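Local atomic coordinates of aerotolerance-related membrane protein (Bacteroides fragilis, PDB entry 4JDU), a protein that binds calcium through a von Willebrand factor type A domain, the part described here, and probably takes part in aerotolerance at the cell membrane. Residues A[9-20]-A[108-119]; A[133-144]-A[181-192]. The protein carries 6 engineered substitutions. All coordinates share one frame; numbering follows the deposited sequence. Where two conformers were deposited one is given.

Interaction 1 of 2, residues A[9-20]-A[108-119]. With CA (calcium ion), chain C.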
loop_
_atom_site.group_PDB
_atom_site.type_symbol
_atom_site.label_atom_id
_atom_site.label_comp_id
_atom_site.label_asym_id
_atom_site.label_seq_id
_atom_site.Cartn_x
_atom_site.Cartn_y
_atom_site.Cartn_z
ATOM N N VAL A 9 18.710 -1.760 2.106
ATOM C CA VAL A 9 17.830 -0.632 1.823
ATOM C C VAL A 9 16.780 -0.551 2.924
ATOM O O VAL A 9 16.436 -1.568 3.521
ATOM C CB VAL A 9 17.137 -0.826 0.455
ATOM C CG1 VAL A 9 16.141 0.298 0.147
ATOM C CG2 VAL A 9 18.175 -0.933 -0.639
ATOM N N GLU A 10 16.285 0.647 3.215
ATOM C CA GLU A 10 15.153 0.785 4.120
ATOM C C GLU A 10 13.876 0.861 3.296
ATOM O O GLU A 10 13.796 1.633 2.339
ATOM C CB GLU A 10 15.301 2.027 5.006
ATOM C CG GLU A 10 16.453 1.915 5.986
ATOM C CD GLU A 10 16.499 3.057 6.973
ATOM O OE1 GLU A 10 15.569 3.891 6.973
ATOM O OE2 GLU A 10 17.475 3.118 7.752
ATOM N N VAL A 11 12.888 0.042 3.648
ATOM C CA VAL A 11 11.646 -0.017 2.884
ATOM C C VAL A 11 10.456 0.286 3.784
ATOM O O VAL A 11 10.224 -0.415 4.769
ATOM C CB VAL A 11 11.445 -1.414 2.246
ATOM C CG1 VAL A 11 10.139 -1.465 1.449
ATOM C CG2 VAL A 11 12.631 -1.766 1.359
HETATM N N MSE A 12 9.705 1.333 3.461
HETATM C CA MSE A 12 8.494 1.628 4.211
HETATM C C MSE A 12 7.281 1.222 3.400
HETATM O O MSE A 12 7.021 1.766 2.314
HETATM C CB MSE A 12 8.400 3.110 4.586
HETATM C CG MSE A 12 7.108 3.458 5.291
HETATM SE SE MSE A 12 6.881 2.462 6.950
HETATM C CE MSE A 12 8.438 3.099 7.900
ATOM N N ILE A 13 6.554 0.243 3.930
ATOM C CA ILE A 13 5.297 -0.187 3.339
ATOM C C ILE A 13 4.209 0.786 3.764
ATOM O O ILE A 13 4.109 1.149 4.937
ATOM C CB ILE A 13 4.904 -1.593 3.829
ATOM C CG1 ILE A 13 6.031 -2.593 3.573
ATOM C CG2 ILE A 13 3.615 -2.054 3.159
ATOM C CD1 ILE A 13 6.346 -2.792 2.100
ATOM N N ALA A 14 3.397 1.230 2.813
ATOM C CA ALA A 14 2.200 1.996 3.148
ATOM C C ALA A 14 0.996 1.225 2.630
ATOM O O ALA A 14 0.766 1.175 1.418
ATOM C CB ALA A 14 2.259 3.399 2.541
ATOM N N LEU A 15 0.260 0.603 3.546
ATOM C CA LEU A 15 -0.841 -0.288 3.187
ATOM C C LEU A 15 -2.188 0.386 3.359
ATOM O O LEU A 15 -2.537 0.822 4.456
ATOM C CB LEU A 15 -0.798 -1.560 4.034
ATOM C CG LEU A 15 -1.984 -2.529 3.907
ATOM C CD1 LEU A 15 -2.048 -3.145 2.522
ATOM C CD2 LEU A 15 -1.828 -3.605 4.945
ATOM N N ASP A 16 -2.939 0.454 2.267
ATOM C CA ASP A 16 -4.325 0.917 2.270
ATOM C C ASP A 16 -5.202 -0.085 3.031
ATOM O O ASP A 16 -5.305 -1.245 2.631
ATOM C CB ASP A 16 -4.780 0.985 0.804
ATOM C CG ASP A 16 -6.062 1.763 0.602
ATOM O OD1 ASP A 16 -6.920 1.789 1.507
ATOM O OD2 ASP A 16 -6.223 2.332 -0.507
ATOM N N ILE A 17 -5.826 0.355 4.122
ATOM C CA ILE A 17 -6.785 -0.489 4.841
ATOM C C ILE A 17 -8.186 0.125 4.839
ATOM O O ILE A 17 -9.032 -0.183 5.694
ATOM C CB ILE A 17 -6.312 -0.839 6.270
ATOM C CG1 ILE A 17 -6.196 0.408 7.150
ATOM C CG2 ILE A 17 -4.974 -1.589 6.203
ATOM C CD1 ILE A 17 -6.071 0.050 8.634
ATOM N N SER A 18 -8.433 0.974 3.844
ATOM C CA SER A 18 -9.745 1.589 3.679
ATOM C C SER A 18 -10.770 0.549 3.271
ATOM O O SER A 18 -10.430 -0.564 2.855
ATOM C CB SER A 18 -9.694 2.736 2.663
ATOM O OG SER A 18 -9.452 2.278 1.339
ATOM N N ASN A 19 -12.037 0.923 3.373
ATOM C CA ASN A 19 -13.116 -0.032 3.176
ATOM C C ASN A 19 -13.124 -0.691 1.793
ATOM O O ASN A 19 -13.479 -1.855 1.669
ATOM C CB ASN A 19 -14.469 0.612 3.484
ATOM C CG ASN A 19 -15.253 -0.172 4.513
ATOM O OD1 ASN A 19 -16.004 -1.084 4.169
ATOM N ND2 ASN A 19 -15.060 0.155 5.784
ATOM N N SER A 20 -12.709 0.036 0.760
ATOM C CA SER A 20 -12.722 -0.543 -0.585
ATOM C C SER A 20 -11.787 -1.750 -0.724
ATOM O O SER A 20 -11.960 -2.577 -1.622
ATOM C CB SER A 20 -12.399 0.508 -1.646
ATOM O OG SER A 20 -11.107 1.048 -1.430
ATOM N N VAL A 108 22.078 5.344 2.853
ATOM C CA VAL A 108 21.275 4.139 2.698
ATOM C C VAL A 108 20.138 4.406 1.725
ATOM O O VAL A 108 19.566 5.500 1.707
ATOM C CB VAL A 108 20.730 3.616 4.057
ATOM C CG1 VAL A 108 19.742 4.598 4.676
ATOM C CG2 VAL A 108 20.092 2.246 3.889
ATOM N N GLY A 109 19.823 3.417 0.898
ATOM C CA GLY A 109 18.692 3.535 0.003
ATOM C C GLY A 109 17.395 3.600 0.781
ATOM O O GLY A 109 17.261 2.982 1.843
ATOM N N ARG A 110 16.444 4.375 0.271
ATOM C CA ARG A 110 15.133 4.481 0.897
ATOM C C ARG A 110 14.058 4.277 -0.166
ATOM O O ARG A 110 14.072 4.928 -1.213
ATOM C CB ARG A 110 14.939 5.852 1.554
ATOM C CG ARG A 110 15.993 6.275 2.578
ATOM C CD ARG A 110 15.737 7.747 2.954
ATOM N NE ARG A 110 16.615 8.405 3.936
ATOM C CZ ARG A 110 17.199 7.857 5.004
ATOM N NH1 ARG A 110 17.068 6.568 5.305
ATOM N NH2 ARG A 110 17.948 8.627 5.788
ATOM N N ALA A 111 13.124 3.373 0.102
ATOM C CA ALA A 111 12.029 3.106 -0.829
ATOM C C ALA A 111 10.706 3.025 -0.097
ATOM O O ALA A 111 10.625 2.465 0.997
ATOM C CB ALA A 111 12.279 1.811 -1.592
ATOM N N ILE A 112 9.674 3.590 -0.712
ATOM C CA ILE A 112 8.310 3.490 -0.211
ATOM C C ILE A 112 7.551 2.569 -1.139
ATOM O O ILE A 112 7.694 2.661 -2.358
ATOM C CB ILE A 112 7.631 4.870 -0.173
ATOM C CG1 ILE A 112 8.383 5.800 0.790
ATOM C CG2 ILE A 112 6.149 4.746 0.200
ATOM C CD1 ILE A 112 7.918 7.240 0.744
ATOM N N VAL A 113 6.780 1.652 -0.562
ATOM C CA VAL A 113 5.933 0.766 -1.361
ATOM C C VAL A 113 4.487 0.962 -0.937
ATOM O O VAL A 113 4.090 0.542 0.153
ATOM C CB VAL A 113 6.338 -0.714 -1.195
ATOM C CG1 VAL A 113 5.450 -1.614 -2.063
ATOM C CG2 VAL A 113 7.809 -0.918 -1.549
ATOM N N VAL A 114 3.725 1.656 -1.778
ATOM C CA VAL A 114 2.306 1.893 -1.526
ATOM C C VAL A 114 1.499 0.735 -2.097
ATOM O O VAL A 114 1.661 0.394 -3.268
ATOM C CB VAL A 114 1.833 3.213 -2.168
ATOM C CG1 VAL A 114 0.391 3.494 -1.801
ATOM C CG2 VAL A 114 2.718 4.380 -1.718
ATOM N N ILE A 115 0.654 0.121 -1.264
ATOM C CA ILE A 115 -0.196 -0.997 -1.682
ATOM C C ILE A 115 -1.660 -0.588 -1.534
ATOM O O ILE A 115 -2.145 -0.339 -0.432
ATOM C CB ILE A 115 0.121 -2.273 -0.880
ATOM C CG1 ILE A 115 1.636 -2.511 -0.901
ATOM C CG2 ILE A 115 -0.615 -3.466 -1.449
ATOM C CD1 ILE A 115 2.085 -3.748 -0.178
ATOM N N THR A 116 -2.361 -0.492 -2.660
ATOM C CA THR A 116 -3.640 0.202 -2.687
ATOM C C THR A 116 -4.427 -0.169 -3.931
ATOM O O THR A 116 -3.858 -0.677 -4.891
ATOM C CB THR A 116 -3.407 1.747 -2.672
ATOM O OG1 THR A 116 -4.658 2.440 -2.631
ATOM C CG2 THR A 116 -2.611 2.207 -3.915
ATOM N N ASP A 117 -5.731 0.094 -3.919
ATOM C CA ASP A 117 -6.530 -0.026 -5.137
ATOM C C ASP A 117 -6.545 1.312 -5.880
ATOM O O ASP A 117 -7.156 1.443 -6.949
ATOM C CB ASP A 117 -7.940 -0.534 -4.828
ATOM C CG ASP A 117 -8.653 0.291 -3.772
ATOM O OD1 ASP A 117 -8.348 1.499 -3.635
ATOM O OD2 ASP A 117 -9.534 -0.273 -3.091
ATOM N N GLY A 118 -5.880 2.301 -5.296
ATOM C CA GLY A 118 -5.665 3.572 -5.964
ATOM C C GLY A 118 -6.903 4.429 -6.063
ATOM O O GLY A 118 -6.863 5.510 -6.661
ATOM N N GLU A 119 -8.011 3.961 -5.498
ATOM C CA GLU A 119 -9.224 4.767 -5.446
ATOM C C GLU A 119 -9.003 5.945 -4.520
ATOM O O GLU A 119 -9.647 6.046 -3.474
ATOM C CB GLU A 119 -10.396 3.948 -4.922
ATOM C CG GLU A 119 -11.031 3.068 -5.958
ATOM C CD GLU A 119 -12.531 2.970 -5.789
ATOM O OE1 GLU A 119 -13.225 2.731 -6.800
ATOM O OE2 GLU A 119 -13.015 3.123 -4.645
HETATM CA CA CA C . -10.328 3.135 -0.598
HETATM O O HOH W 1 -12.605 3.081 0.748
HETATM O O HOH W 2 -12.029 3.959 -2.182
#
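Glu10 and Arg110 pair near one end of a parallel ladder in which seven backbone hydrogen bonds alternate from Glu10 N–Gly109 O to Asp16 N–Ile115 O, the last 2.9 Å long. The directions of strands 9-16 and 109-116 differ by 19°.

Apolar contacts gather on the face bearing Val11, Ile13 and Leu15. Val11 CG1 lies 3.8 Å from Val113 CG2, while Ile13 runs alongside Val113, its CD1 3.9 Å from Val113 CB. Helix 37-43 packs on this face.

On the other face, Glu10 and Arg110 point the same way and form a loose salt bridge, OE1 to NH1 3.5 Å, with the charged planes 49° apart; Glu10 OE2 is hydrogen-bonded to Thr103.

Polar bonds take over where the strands end. With CG anti to its nitrogen (chi1 -166°), Asp16 presents the anti lone pair of OD2 to Thr116 OG1 at 2.6 Å, and its OD1 accepts Ser18 N, which makes an Asx turn, and Ser18 OG as well. Asp117 OD2 receives Ser20 OG (2.6 Å) on its syn side and also meets Arg30. Calcium is held by Ser18 OG (2.3 Å), Ser20 OG (2.4 Å), two waters and Thr89.

This is the metal-ion-dependent adhesion site, with its Asp-x-Ser-x-Ser sequence. Both serine hydroxyls donate to carboxylates, so in this model Asp16 and Asp117 stand in the second shell, orienting the hydroxyls and probably making their oxygens better metal ligands.

Interaction 2 of 2, residues A[133-144]-A[181-192]. Engineered in segment 133-144: Ser133 (natural residue Ala), Ser134 (natural residue Lys), Ser135 (natural residue Lys).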
loop_
_atom_site.group_PDB
_atom_site.type_symbol
_atom_site.label_atom_id
_atom_site.label_comp_id
_atom_site.label_asym_id
_atom_site.label_seq_id
_atom_site.Cartn_x
_atom_site.Cartn_y
_atom_site.Cartn_z
ATOM N N SER A 133 10.517 11.591 -4.271
ATOM C CA SER A 133 11.561 11.190 -5.209
ATOM C C SER A 133 12.607 12.293 -5.405
ATOM O O SER A 133 13.789 12.006 -5.600
ATOM C CB SER A 133 10.956 10.728 -6.546
ATOM O OG SER A 133 10.323 11.798 -7.229
ATOM N N SER A 134 12.176 13.551 -5.359
ATOM C CA SER A 134 13.100 14.681 -5.455
ATOM C C SER A 134 14.163 14.570 -4.377
ATOM O O SER A 134 15.333 14.889 -4.601
ATOM C CB SER A 134 12.353 16.002 -5.270
ATOM O OG SER A 134 13.233 17.101 -5.443
ATOM N N SER A 135 13.746 14.110 -3.202
ATOM C CA SER A 135 14.662 13.974 -2.076
ATOM C C SER A 135 15.463 12.674 -2.110
ATOM O O SER A 135 16.284 12.428 -1.220
ATOM C CB SER A 135 13.924 14.129 -0.742
ATOM O OG SER A 135 13.075 13.028 -0.469
ATOM N N GLY A 136 15.219 11.850 -3.129
ATOM C CA GLY A 136 15.943 10.602 -3.315
ATOM C C GLY A 136 15.193 9.362 -2.841
ATOM O O GLY A 136 15.725 8.252 -2.924
ATOM N N ILE A 137 13.971 9.541 -2.337
ATOM C CA ILE A 137 13.179 8.420 -1.824
ATOM C C ILE A 137 12.225 7.914 -2.897
ATOM O O ILE A 137 11.264 8.600 -3.263
ATOM C CB ILE A 137 12.352 8.816 -0.579
ATOM C CG1 ILE A 137 13.248 9.322 0.551
ATOM C CG2 ILE A 137 11.489 7.633 -0.107
ATOM C CD1 ILE A 137 12.468 9.920 1.706
ATOM N N GLN A 138 12.494 6.714 -3.402
ATOM C CA GLN A 138 11.674 6.122 -4.458
ATOM C C GLN A 138 10.280 5.754 -3.964
ATOM O O GLN A 138 10.116 5.255 -2.849
ATOM C CB GLN A 138 12.364 4.861 -4.976
ATOM C CG GLN A 138 11.561 4.065 -5.990
ATOM C CD GLN A 138 12.277 2.796 -6.398
ATOM O OE1 GLN A 138 12.450 1.880 -5.587
ATOM N NE2 GLN A 138 12.716 2.741 -7.655
ATOM N N VAL A 139 9.274 6.005 -4.795
ATOM C CA VAL A 139 7.912 5.582 -4.471
ATOM C C VAL A 139 7.398 4.608 -5.523
ATOM O O VAL A 139 7.274 4.951 -6.707
ATOM C CB VAL A 139 6.929 6.752 -4.372
ATOM C CG1 VAL A 139 5.570 6.255 -3.894
ATOM C CG2 VAL A 139 7.467 7.836 -3.450
ATOM N N ASN A 140 7.127 3.392 -5.058
ATOM C CA ASN A 140 6.589 2.308 -5.872
ATOM C C ASN A 140 5.133 2.094 -5.509
ATOM O O ASN A 140 4.717 2.362 -4.383
ATOM C CB ASN A 140 7.374 1.022 -5.596
ATOM C CG ASN A 140 8.862 1.192 -5.836
ATOM O OD1 ASN A 140 9.305 1.308 -6.984
ATOM N ND2 ASN A 140 9.647 1.204 -4.753
ATOM N N VAL A 141 4.358 1.590 -6.458
ATOM C CA VAL A 141 2.952 1.318 -6.197
ATOM C C VAL A 141 2.560 -0.084 -6.659
ATOM O O VAL A 141 2.816 -0.471 -7.815
ATOM C CB VAL A 141 2.036 2.364 -6.874
ATOM C CG1 VAL A 141 0.580 2.077 -6.545
ATOM C CG2 VAL A 141 2.406 3.785 -6.441
ATOM N N LEU A 142 1.970 -0.851 -5.744
ATOM C CA LEU A 142 1.398 -2.148 -6.077
ATOM C C LEU A 142 -0.116 -1.989 -6.055
ATOM O O LEU A 142 -0.714 -1.701 -5.009
ATOM C CB LEU A 142 1.857 -3.230 -5.097
ATOM C CG LEU A 142 3.366 -3.299 -4.866
ATOM C CD1 LEU A 142 3.736 -4.447 -3.942
ATOM C CD2 LEU A 142 4.124 -3.384 -6.181
ATOM N N GLY A 143 -0.729 -2.132 -7.228
ATOM C CA GLY A 143 -2.162 -1.946 -7.361
ATOM C C GLY A 143 -2.872 -3.270 -7.171
ATOM O O GLY A 143 -2.563 -4.249 -7.859
ATOM N N VAL A 144 -3.795 -3.315 -6.218
ATOM C CA VAL A 144 -4.554 -4.545 -5.997
ATOM C C VAL A 144 -6.009 -4.325 -6.338
ATOM O O VAL A 144 -6.620 -3.330 -5.961
ATOM C CB VAL A 144 -4.437 -5.106 -4.551
ATOM C CG1 VAL A 144 -3.074 -5.751 -4.323
ATOM C CG2 VAL A 144 -4.688 -4.019 -3.549
ATOM N N ILE A 181 1.517 7.962 -9.961
ATOM C CA ILE A 181 2.208 8.060 -8.671
ATOM C C ILE A 181 3.584 7.407 -8.736
ATOM O O ILE A 181 4.582 8.008 -8.324
ATOM C CB ILE A 181 1.371 7.455 -7.532
ATOM C CG1 ILE A 181 0.115 8.306 -7.301
ATOM C CG2 ILE A 181 2.192 7.354 -6.243
ATOM C CD1 ILE A 181 -0.948 7.622 -6.443
ATOM N N ALA A 182 3.651 6.201 -9.288
ATOM C CA ALA A 182 4.931 5.510 -9.411
ATOM C C ALA A 182 5.872 6.252 -10.348
ATOM O O ALA A 182 7.077 6.350 -10.074
ATOM C CB ALA A 182 4.726 4.078 -9.889
ATOM N N LYS A 183 5.347 6.768 -11.461
ATOM C CA LYS A 183 6.168 7.525 -12.403
ATOM C C LYS A 183 6.801 8.728 -11.711
ATOM O O LYS A 183 8.024 8.925 -11.773
ATOM C CB LYS A 183 5.331 7.982 -13.600
ATOM C CG LYS A 183 6.032 9.040 -14.455
ATOM C CD LYS A 183 5.059 9.688 -15.433
ATOM C CE LYS A 183 5.718 10.829 -16.190
ATOM N NZ LYS A 183 4.751 11.476 -17.121
ATOM N N GLU A 184 5.978 9.526 -11.038
ATOM C CA GLU A 184 6.492 10.731 -10.408
ATOM C C GLU A 184 7.351 10.397 -9.199
ATOM O O GLU A 184 8.177 11.210 -8.789
ATOM C CB GLU A 184 5.350 11.679 -10.027
ATOM C CG GLU A 184 4.598 12.250 -11.231
ATOM C CD GLU A 184 5.461 13.060 -12.183
ATOM O OE1 GLU A 184 5.059 13.196 -13.359
ATOM O OE2 GLU A 184 6.523 13.577 -11.768
ATOM N N GLY A 185 7.159 9.201 -8.639
ATOM C CA GLY A 185 7.983 8.726 -7.541
ATOM C C GLY A 185 9.261 8.026 -7.976
ATOM O O GLY A 185 9.975 7.484 -7.126
ATOM N N ASN A 186 9.557 8.065 -9.278
ATOM C CA ASN A 186 10.728 7.383 -9.825
ATOM C C ASN A 186 10.749 5.903 -9.443
ATOM O O ASN A 186 11.818 5.332 -9.212
ATOM C CB ASN A 186 12.017 8.078 -9.350
ATOM C CG ASN A 186 13.235 7.708 -10.180
ATOM O OD1 ASN A 186 13.120 7.337 -11.347
ATOM N ND2 ASN A 186 14.413 7.815 -9.577
ATOM N N GLY A 187 9.567 5.288 -9.369
ATOM C CA GLY A 187 9.467 3.901 -8.971
ATOM C C GLY A 187 8.740 3.092 -10.015
ATOM O O GLY A 187 8.530 3.546 -11.149
ATOM N N ILE A 188 8.349 1.885 -9.628
ATOM C CA ILE A 188 7.605 1.053 -10.560
ATOM C C ILE A 188 6.175 0.850 -10.101
ATOM O O ILE A 188 5.847 0.995 -8.912
ATOM C CB ILE A 188 8.262 -0.322 -10.808
ATOM C CG1 ILE A 188 8.259 -1.161 -9.528
ATOM C CG2 ILE A 188 9.665 -0.158 -11.393
ATOM C CD1 ILE A 188 8.644 -2.605 -9.745
ATOM N N TYR A 189 5.305 0.579 -11.073
ATOM C CA TYR A 189 3.930 0.178 -10.793
ATOM C C TYR A 189 3.744 -1.269 -11.222
ATOM O O TYR A 189 4.158 -1.672 -12.316
ATOM C CB TYR A 189 2.900 1.052 -11.524
ATOM C CG TYR A 189 1.518 0.437 -11.502
ATOM C CD1 TYR A 189 0.762 0.438 -10.342
ATOM C CD2 TYR A 189 0.983 -0.170 -12.630
ATOM C CE1 TYR A 189 -0.492 -0.145 -10.304
ATOM C CE2 TYR A 189 -0.280 -0.748 -12.599
ATOM C CZ TYR A 189 -1.010 -0.725 -11.431
ATOM O OH TYR A 189 -2.273 -1.288 -11.347
ATOM N N ILE A 190 3.117 -2.055 -10.354
ATOM C CA ILE A 190 2.768 -3.431 -10.681
ATOM C C ILE A 190 1.314 -3.659 -10.332
ATOM O O ILE A 190 0.897 -3.374 -9.203
ATOM C CB ILE A 190 3.590 -4.427 -9.854
ATOM C CG1 ILE A 190 5.082 -4.264 -10.135
ATOM C CG2 ILE A 190 3.145 -5.854 -10.132
ATOM C CD1 ILE A 190 5.945 -4.913 -9.090
ATOM N N ARG A 191 0.532 -4.172 -11.282
ATOM C CA ARG A 191 -0.810 -4.641 -10.959
ATOM C C ARG A 191 -0.693 -6.042 -10.373
ATOM O O ARG A 191 -0.244 -6.977 -11.046
ATOM C CB ARG A 191 -1.738 -4.674 -12.177
ATOM C CG ARG A 191 -3.163 -5.048 -11.768
ATOM C CD ARG A 191 -4.010 -5.557 -12.920
ATOM N NE ARG A 191 -4.390 -4.497 -13.845
ATOM C CZ ARG A 191 -5.250 -4.662 -14.846
ATOM N NH1 ARG A 191 -5.821 -5.845 -15.040
ATOM N NH2 ARG A 191 -5.546 -3.649 -15.647
ATOM N N VAL A 192 -1.077 -6.181 -9.115
ATOM C CA VAL A 192 -0.858 -7.435 -8.408
ATOM C C VAL A 192 -1.799 -8.527 -8.877
ATOM O O VAL A 192 -3.019 -8.373 -8.817
ATOM C CB VAL A 192 -1.031 -7.257 -6.898
ATOM C CG1 VAL A 192 -0.775 -8.583 -6.197
ATOM C CG2 VAL A 192 -0.081 -6.186 -6.387
HETATM O O HOH W 3 14.679 9.680 -6.934
#
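Val141 and Ile181 cross at about a right angle, CG2 of the valine resting 3.6 Å from CG2 of the isoleucine, so that helix 175-184 sits on one face of the strand pair. On that same face Tyr189 lies obliquely to Val141. Its CG is anti to the backbone nitrogen (chi1 166°), which carries the ring along the strand until CE1 is 3.7 Å from Gly143 N. Glu175 accepts from Tyr189 OH and also pairs with Arg191. On the reverse face Leu142 and Ile190 run side by side, pointing the same way, with CD2 of Leu142 3.8 Å from CD1 of Ile190. Val144 and Val192 repeat this alignment.

Strands 138-143 and 189-191 are parallel, 10° apart, and form one border of the Rossmann-like sheet of a von Willebrand factor type A domain; 189-191 is its outermost strand on this side. Backbone bonds join them from Val141 N–Ile188 O to Val192 N–Gly143 O.

Ahead of this ladder, side-chain amides join the backbone in bridging the two segments. Asn140 OD1 accepts Ile188 N at 2.9 Å, on a lone pair in its carbonyl plane. Gln138, extended, sends NE2 to Asn186 O (3.2 Å), in plane with both groups, and this amide nitrogen also serves Glu205. Asn186, at positive phi, closes helix 175-184 as the C-prime residue of a Schellman motif, and the preceding Gly185 offers its oxygen to Val139 N at 2.8 Å. At the end of helix 125-134 the engineered Ser133 donates OG to Glu184 O, 2.7 Å away and in the carbonyl plane.

Interactions 1 and 2 follow in series along the chain and lie side by side in one six-stranded sheet, their centres 9 Å apart. Strand 109-116 of interaction 1 neighbours strand 138-143 of interaction 2, the two joined by backbone bonds such as Ile112 N to Gln138 O at 2.7 Å and connected in sequence through helix 125-134, a beta-alpha-beta unit. Interaction 1 occupies the middle of the sheet, about 3 Å from the chain's centre; interaction 2 extends it to the border strand 189-191. Both ladders run toward the calcium end, where Val144 O packs 3.3 Å from Asp117 CB, placing the second contact beside the metal site without supplying a ligand.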